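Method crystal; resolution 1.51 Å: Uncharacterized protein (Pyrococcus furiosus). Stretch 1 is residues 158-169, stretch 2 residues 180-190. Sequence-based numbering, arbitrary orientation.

Stretch 1 158-169: AIESVAFSQLPN
Stretch 2 180-190: KPHSVSFIALY

Residues 158-169 carry the last turns of an α-helix that begins earlier in the chain, and residues 180-190 run back alongside it, extended at first and forming a β-strand from Phe186 to Tyr190. In the helix, residues 158-163 lie near phi/psi -63/-44, with Val162 N to Ala158 O at 2.9 Å and Phe164 N to Glu160 O at 2.8 Å. The helix and strand axes are antiparallel, at 179° between their N-to-C directions, and approach to 10.2 Å. The register follows from three CA-CA distances: 4.7 Å between Gln166 and Pro181, 6.6 Å between Val162 and Val184, and 7.6 Å between Ile159 and Ile187. The stretches therefore diverge slightly as stretch 2 advances, and together they bury 505 Å².

Stretch 2 enters at Lys180 (-77/165), whose CA-to-CB bond points away from stretch 1. Pro181 (-59/148, C-gamma exo) points toward stretch 1, where a type I turn runs from Phe164 to Leu167, closed by Leu167 N to Phe164 O at 3.0 Å. Its ring meets that of Pro168 (C-gamma endo), with Pro181 CG 4.1 Å from Pro168 CB, while Pro181 CB lies 3.7 Å from Gln166 O. Pro181 CA also makes a CA-H...O contact of 3.3 Å with Ser165 O.

The same carbonyl accepts a direct hydrogen bond between the stretches, from His182 N to Ser165 O (3.2 Å, 155° at the hydrogen). The side chain of Ser165 (chi1 m) turns back on its own stretch instead, its OG donating to Ser161 O at 2.8 Å. His182 is extended (-135/139) with chi1 t. Its carbonyl abuts Gln166 (-85/-7), with Gln166 CG 3.3 Å from His182 O.

At Ser183 (-110/111, chi1 m), the OG comes to 3.3 Å from Gln166 CD and also 3.3 Å from Gln166 OE1. The glutamine side chain, m at chi1 and t at chi2 with chi3 at 27°, thus reaches along stretch 2 from His182 to Ser183.

Farther along, where the backbones are too far apart for direct pairing, one water ties them together. It donates to Val162 O (2.6 Å) and His182 O (2.7 Å) and accepts from Val184 N (2.9 Å), so polar groups of both backbones are satisfied beside an apolar contact. In that contact Val184 (-69/145, chi1 t) directs its CA-to-CB bond toward stretch 1 and packs its CB 3.8 Å from CG1 of Val162, also t.

Ser185 (-84/-33) breaks the extended course, and both it and Phe186 (-148/153, chi1 p) point away. Ile187 (-111/144, chi1 m, chi2 t) turns inward again, placing CD1 3.8 Å from Val162 CG1 and 4.4 Å from Ile159 CA. Leu189 (-100/126, chi1 m, chi2 t) starts sideways, but its end comes nearer, and its CD2 lies 4.2 Å from CD1 of Ile159 (chi1 m, chi2 t). These five aliphatic side chains carry no polar group, so their contacts are van der Waals packing that shields hydrocarbon from water. Tyr190 (chi1 p) ends the strand out of reach.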

ATOM      1  N   ALA A 158      -0.292  17.019 -10.451  1.00 11.86           N
ATOM      2  CA  ALA A 158      -0.175  18.487 -10.513  1.00 12.20           C
ATOM      3  C   ALA A 158      -1.509  19.172 -10.585  1.00 12.54           C
ATOM      4  O   ALA A 158      -1.781  20.110  -9.831  1.00 13.11           O
ATOM      5  CB  ALA A 158       0.632  18.835 -11.826  1.00 13.19           C
ATOM      6  N   ILE A 159      -2.458  18.613 -11.387  1.00 12.03           N
ATOM      7  CA  ILE A 159      -3.785  19.202 -11.546  1.00 12.30           C
ATOM      8  C   ILE A 159      -4.472  19.134 -10.171  1.00 14.04           C
ATOM      9  O   ILE A 159      -5.077  20.088  -9.703  1.00 14.95           O
ATOM     10  CB  ILE A 159      -4.590  18.439 -12.596  1.00 11.68           C
ATOM     11  CG1 ILE A 159      -3.925  18.719 -13.942  1.00 14.18           C
ATOM     12  CG2 ILE A 159      -6.058  18.946 -12.608  1.00 14.33           C
ATOM     13  CD1 ILE A 159      -4.456  17.738 -15.064  1.00 15.14           C
ATOM     14  N   GLU A 160      -4.434  17.942  -9.560  1.00 11.98           N
ATOM     15  CA  GLU A 160      -5.097  17.730  -8.230  1.00 11.73           C
ATOM     16  C   GLU A 160      -4.528  18.673  -7.234  1.00 13.28           C
ATOM     17  O   GLU A 160      -5.284  19.259  -6.378  1.00 13.58           O
ATOM     18  CB  GLU A 160      -4.864  16.293  -7.807  1.00 12.13           C
ATOM     19  CG  GLU A 160      -5.613  15.352  -8.747  1.00 13.16           C
ATOM     20  CD  GLU A 160      -4.985  13.902  -8.742  1.00 12.90           C
ATOM     21  OE1 GLU A 160      -4.127  13.577  -7.911  1.00 13.14           O
ATOM     22  OE2 GLU A 160      -5.354  13.125  -9.672  1.00 12.81           O
ATOM     23  N   SER A 161      -3.208  18.785  -7.190  1.00 12.51           N
ATOM     24  CA  SER A 161      -2.553  19.589  -6.126  1.00 12.10           C
ATOM     25  C   SER A 161      -2.876  21.070  -6.340  1.00 12.82           C
ATOM     26  O   SER A 161      -2.985  21.794  -5.326  1.00 13.41           O
ATOM     27  CB  SER A 161      -1.065  19.394  -6.170  1.00 12.35           C
ATOM     28  OG  SER A 161      -0.780  17.992  -5.877  1.00 13.78           O
ATOM     29  N   VAL A 162      -2.947  21.541  -7.579  1.00 12.95           N
ATOM     30  CA  VAL A 162      -3.395  22.965  -7.776  1.00 14.30           C
ATOM     31  C   VAL A 162      -4.795  23.165  -7.143  1.00 13.91           C
ATOM     32  O   VAL A 162      -4.995  24.170  -6.437  1.00 16.04           O
ATOM     33  CB  VAL A 162      -3.355  23.266  -9.299  1.00 14.63           C
ATOM     34  CG1 VAL A 162      -4.060  24.620  -9.524  1.00 14.19           C
ATOM     35  CG2 VAL A 162      -1.850  23.361  -9.730  1.00 15.29           C
ATOM     36  N   ALA A 163      -5.703  22.200  -7.405  1.00 14.07           N
ATOM     37  CA  ALA A 163      -7.063  22.353  -6.855  1.00 13.87           C
ATOM     38  C   ALA A 163      -6.971  22.307  -5.335  1.00 16.07           C
ATOM     39  O   ALA A 163      -7.618  23.105  -4.604  1.00 15.80           O
ATOM     40  CB  ALA A 163      -7.912  21.206  -7.310  1.00 15.14           C
ATOM     41  N   PHE A 164      -6.217  21.343  -4.764  1.00 14.22           N
ATOM     42  CA  PHE A 164      -6.327  21.123  -3.292  1.00 13.47           C
ATOM     43  C   PHE A 164      -5.548  22.073  -2.505  1.00 13.27           C
ATOM     44  O   PHE A 164      -5.775  22.261  -1.262  1.00 14.52           O
ATOM     45  CB  PHE A 164      -5.835  19.669  -2.972  1.00 14.24           C
ATOM     46  CG  PHE A 164      -6.726  18.575  -3.605  1.00 12.78           C
ATOM     47  CD1 PHE A 164      -7.971  18.806  -4.162  1.00 14.27           C
ATOM     48  CD2 PHE A 164      -6.154  17.308  -3.676  1.00 14.51           C
ATOM     49  CE1 PHE A 164      -8.702  17.722  -4.779  1.00 16.27           C
ATOM     50  CE2 PHE A 164      -6.860  16.231  -4.277  1.00 16.62           C
ATOM     51  CZ  PHE A 164      -8.072  16.451  -4.859  1.00 16.72           C
ATOM     52  N   SER A 165      -4.615  22.826  -3.173  1.00 13.18           N
ATOM     53  CA  SER A 165      -3.908  23.899  -2.428  1.00 14.53           C
ATOM     54  C   SER A 165      -4.825  24.996  -1.937  1.00 13.87           C
ATOM     55  O   SER A 165      -4.382  25.634  -0.901  1.00 14.88           O
ATOM     56  CB  SER A 165      -2.918  24.590  -3.430  1.00 15.23           C
ATOM     57  OG  SER A 165      -1.833  23.719  -3.721  1.00 16.78           O
ATOM     58  N   GLN A 166      -6.026  25.072  -2.469  1.00 13.95           N
ATOM     59  CA  GLN A 166      -7.034  26.169  -2.069  1.00 17.09           C
ATOM     60  C   GLN A 166      -7.778  25.692  -0.830  1.00 16.61           C
ATOM     61  O   GLN A 166      -8.597  26.467  -0.279  1.00 17.62           O
ATOM     62  CB  GLN A 166      -8.112  26.358  -3.184  1.00 19.99           C
ATOM     63  CG  GLN A 166      -7.393  26.763  -4.346  1.00 31.14           C
ATOM     64  CD  GLN A 166      -8.328  27.183  -5.429  1.00 41.88           C
ATOM     65  OE1 GLN A 166      -9.416  27.620  -5.190  1.00 36.41           O
ATOM     66  NE2 GLN A 166      -7.847  27.099  -6.645  1.00 46.06           N
ATOM     67  N   LEU A 167      -7.600  24.443  -0.381  1.00 14.43           N
ATOM     68  CA  LEU A 167      -8.567  23.916   0.630  1.00 13.94           C
ATOM     69  C   LEU A 167      -7.886  23.798   1.924  1.00 16.61           C
ATOM     70  O   LEU A 167      -6.932  23.024   2.152  1.00 14.62           O
ATOM     71  CB  LEU A 167      -8.975  22.414   0.183  1.00 15.55           C
ATOM     72  CG  LEU A 167      -9.581  22.316  -1.177  1.00 15.35           C
ATOM     73  CD1 LEU A 167      -9.895  20.857  -1.593  1.00 16.26           C
ATOM     74  CD2 LEU A 167     -10.926  23.157  -1.272  1.00 16.93           C
ATOM     75  N   PRO A 168      -8.354  24.550   2.967  1.00 15.54           N
ATOM     76  CA  PRO A 168      -7.569  24.601   4.263  1.00 15.68           C
ATOM     77  C   PRO A 168      -7.580  23.254   5.066  1.00 14.84           C
ATOM     78  O   PRO A 168      -6.711  23.038   5.879  1.00 16.00           O
ATOM     79  CB  PRO A 168      -8.288  25.714   5.075  1.00 15.46           C
ATOM     80  CG  PRO A 168      -9.599  25.884   4.408  1.00 15.72           C
ATOM     81  CD  PRO A 168      -9.447  25.555   2.853  1.00 15.72           C
ATOM     82  N   ASN A 169      -8.601  22.406   4.801  1.00 14.17           N
ATOM     83  CA  ASN A 169      -8.561  21.101   5.448  1.00 15.46           C
ATOM     84  C   ASN A 169      -7.656  20.099   4.720  1.00 14.54           C
ATOM     85  O   ASN A 169      -7.470  18.947   5.233  1.00 14.93           O
ATOM     86  CB  ASN A 169     -10.005  20.552   5.523  1.00 13.94           C
ATOM     87  CG  ASN A 169     -10.848  21.342   6.567  1.00 16.21           C
ATOM     88  OD1 ASN A 169     -10.296  21.696   7.552  1.00 22.31           O
ATOM     89  ND2 ASN A 169     -12.062  21.587   6.230  1.00 22.49           N
ATOM     90  N   LYS A 180      -0.492  29.463   4.075  1.00 17.97           N
ATOM     91  CA  LYS A 180      -1.909  29.631   3.869  1.00 19.12           C
ATOM     92  C   LYS A 180      -2.392  28.980   2.538  1.00 16.37           C
ATOM     93  O   LYS A 180      -1.586  28.756   1.606  1.00 16.26           O
ATOM     94  CB  LYS A 180      -2.194  31.135   3.769  1.00 25.40           C
ATOM     95  CG  LYS A 180      -2.058  31.813   5.202  1.00 31.31           C
ATOM     96  CD  LYS A 180      -2.523  33.300   5.112  1.00 43.77           C
ATOM     97  CE  LYS A 180      -4.108  33.470   4.781  1.00 53.83           C
ATOM     98  NZ  LYS A 180      -5.094  32.928   5.874  1.00 49.28           N
ATOM     99  N   PRO A 181      -3.673  28.777   2.345  1.00 16.09           N
ATOM    100  CA  PRO A 181      -4.199  28.269   1.089  1.00 17.52           C
ATOM    101  C   PRO A 181      -3.812  29.215  -0.026  1.00 17.45           C
ATOM    102  O   PRO A 181      -3.735  30.496   0.186  1.00 18.31           O
ATOM    103  CB  PRO A 181      -5.722  28.247   1.257  1.00 19.10           C
ATOM    104  CG  PRO A 181      -5.881  28.126   2.827  1.00 18.90           C
ATOM    105  CD  PRO A 181      -4.745  28.907   3.384  1.00 19.93           C
ATOM    106  N   HIS A 182      -3.597  28.715  -1.236  1.00 15.91           N
ATOM    107  CA  HIS A 182      -3.276  29.533  -2.373  1.00 16.32           C
ATOM    108  C   HIS A 182      -4.091  29.107  -3.590  1.00 17.50           C
ATOM    109  O   HIS A 182      -4.313  27.834  -3.815  1.00 17.69           O
ATOM    110  CB  HIS A 182      -1.807  29.427  -2.705  1.00 15.42           C
ATOM    111  CG  HIS A 182      -1.449  30.190  -3.953  1.00 17.64           C
ATOM    112  ND1 HIS A 182      -1.502  31.587  -4.074  1.00 18.07           N
ATOM    113  CD2 HIS A 182      -1.089  29.714  -5.160  1.00 17.53           C
ATOM    114  CE1 HIS A 182      -1.168  31.907  -5.308  1.00 19.25           C
ATOM    115  NE2 HIS A 182      -0.921  30.782  -5.994  1.00 19.04           N
ATOM    116  N   SER A 183      -4.601  30.075  -4.373  1.00 15.16           N
ATOM    117  CA  SER A 183      -5.309  29.805  -5.600  1.00 16.56           C
ATOM    118  C   SER A 183      -4.478  30.255  -6.792  1.00 18.61           C
ATOM    119  O   SER A 183      -4.259  31.450  -7.070  1.00 18.70           O
ATOM    120  CB  SER A 183      -6.604  30.617  -5.629  1.00 18.81           C
ATOM    121  OG  SER A 183      -7.437  30.211  -4.547  1.00 20.51           O
ATOM    122  N   VAL A 184      -4.021  29.244  -7.540  1.00 16.32           N
ATOM    123  CA  VAL A 184      -3.249  29.500  -8.787  1.00 16.47           C
ATOM    124  C   VAL A 184      -4.185  30.082  -9.816  1.00 16.85           C
ATOM    125  O   VAL A 184      -5.364  29.787  -9.838  1.00 20.64           O
ATOM    126  CB  VAL A 184      -2.681  28.110  -9.229  1.00 17.44           C
ATOM    127  CG1 VAL A 184      -2.191  28.150 -10.711  1.00 20.71           C
ATOM    128  CG2 VAL A 184      -1.589  27.637  -8.241  1.00 17.59           C
ATOM    129  N   SER A 185      -3.703  31.003 -10.664  1.00 16.12           N
ATOM    130  CA  SER A 185      -4.598  31.603 -11.689  1.00 18.10           C
ATOM    131  C   SER A 185      -4.766  30.771 -12.994  1.00 17.34           C
ATOM    132  O   SER A 185      -5.868  30.789 -13.549  1.00 19.85           O
ATOM    133  CB  SER A 185      -4.053  32.972 -12.154  1.00 19.63           C
ATOM    134  OG  SER A 185      -4.110  33.764 -10.951  1.00 23.87           O
ATOM    135  N   PHE A 186      -3.707  30.050 -13.399  1.00 16.33           N
ATOM    136  CA  PHE A 186      -3.913  29.133 -14.572  1.00 15.78           C
ATOM    137  C   PHE A 186      -3.024  27.915 -14.418  1.00 14.59           C
ATOM    138  O   PHE A 186      -1.892  27.972 -13.826  1.00 14.40           O
ATOM    139  CB  PHE A 186      -3.574  29.856 -15.949  1.00 15.91           C
ATOM    140  CG  PHE A 186      -2.103  30.238 -16.102  1.00 16.35           C
ATOM    141  CD1 PHE A 186      -1.661  31.514 -15.715  1.00 19.23           C
ATOM    142  CD2 PHE A 186      -1.198  29.302 -16.764  1.00 18.34           C
ATOM    143  CE1 PHE A 186      -0.274  31.792 -15.924  1.00 19.98           C
ATOM    144  CE2 PHE A 186       0.146  29.597 -16.941  1.00 19.47           C
ATOM    145  CZ  PHE A 186       0.595  30.859 -16.549  1.00 19.54           C
ATOM    146  N   ILE A 187      -3.545  26.872 -15.054  1.00 15.74           N
ATOM    147  CA  ILE A 187      -2.696  25.639 -15.350  1.00 16.46           C
ATOM    148  C   ILE A 187      -2.503  25.642 -16.906  1.00 14.94           C
ATOM    149  O   ILE A 187      -3.460  25.952 -17.683  1.00 15.87           O
ATOM    150  CB  ILE A 187      -3.501  24.419 -14.994  1.00 16.11           C
ATOM    151  CG1 ILE A 187      -3.527  24.380 -13.483  1.00 17.34           C
ATOM    152  CG2 ILE A 187      -2.765  23.124 -15.517  1.00 19.17           C
ATOM    153  CD1 ILE A 187      -4.602  23.253 -13.054  1.00 19.38           C
ATOM    154  N   ALA A 188      -1.295  25.211 -17.275  1.00 14.07           N
ATOM    155  CA  ALA A 188      -1.137  24.924 -18.718  1.00 13.45           C
ATOM    156  C   ALA A 188      -0.470  23.574 -18.852  1.00 12.38           C
ATOM    157  O   ALA A 188       0.554  23.337 -18.228  1.00 16.00           O
ATOM    158  CB  ALA A 188      -0.220  26.082 -19.357  1.00 16.58           C
ATOM    159  N   LEU A 189      -1.043  22.717 -19.721  1.00 13.08           N
ATOM    160  CA  LEU A 189      -0.523  21.321 -19.858  1.00 12.69           C
ATOM    161  C   LEU A 189       0.354  21.303 -21.117  1.00 13.47           C
ATOM    162  O   LEU A 189      -0.115  21.642 -22.219  1.00 14.94           O
ATOM    163  CB  LEU A 189      -1.674  20.332 -20.018  1.00 14.68           C
ATOM    164  CG  LEU A 189      -2.586  20.428 -18.746  1.00 13.53           C
ATOM    165  CD1 LEU A 189      -3.695  19.404 -19.087  1.00 14.30           C
ATOM    166  CD2 LEU A 189      -1.841  20.046 -17.470  1.00 13.35           C
ATOM    167  N   TYR A 190       1.586  20.849 -20.931  1.00 13.83           N
ATOM    168  CA  TYR A 190       2.471  20.629 -22.118  1.00 14.15           C
ATOM    169  C   TYR A 190       2.536  19.141 -22.421  1.00 13.61           C
ATOM    170  O   TYR A 190       1.866  18.343 -21.796  1.00 13.79           O
ATOM    171  CB  TYR A 190       3.852  21.255 -21.895  1.00 15.17           C
ATOM    172  CG  TYR A 190       4.730  20.710 -20.716  1.00 14.56           C
ATOM    173  CD1 TYR A 190       4.589  21.212 -19.361  1.00 13.51           C
ATOM    174  CD2 TYR A 190       5.624  19.666 -20.943  1.00 13.53           C
ATOM    175  CE1 TYR A 190       5.404  20.677 -18.400  1.00 13.46           C
ATOM    176  CE2 TYR A 190       6.434  19.161 -19.904  1.00 14.14           C
ATOM    177  CZ  TYR A 190       6.266  19.652 -18.628  1.00 15.50           C
ATOM    178  OH  TYR A 190       7.117  19.116 -17.673  1.00 16.54           O
TER
HETATM  179  O   HOH W   1      -4.182  26.686  -6.274  1.00 20.31           O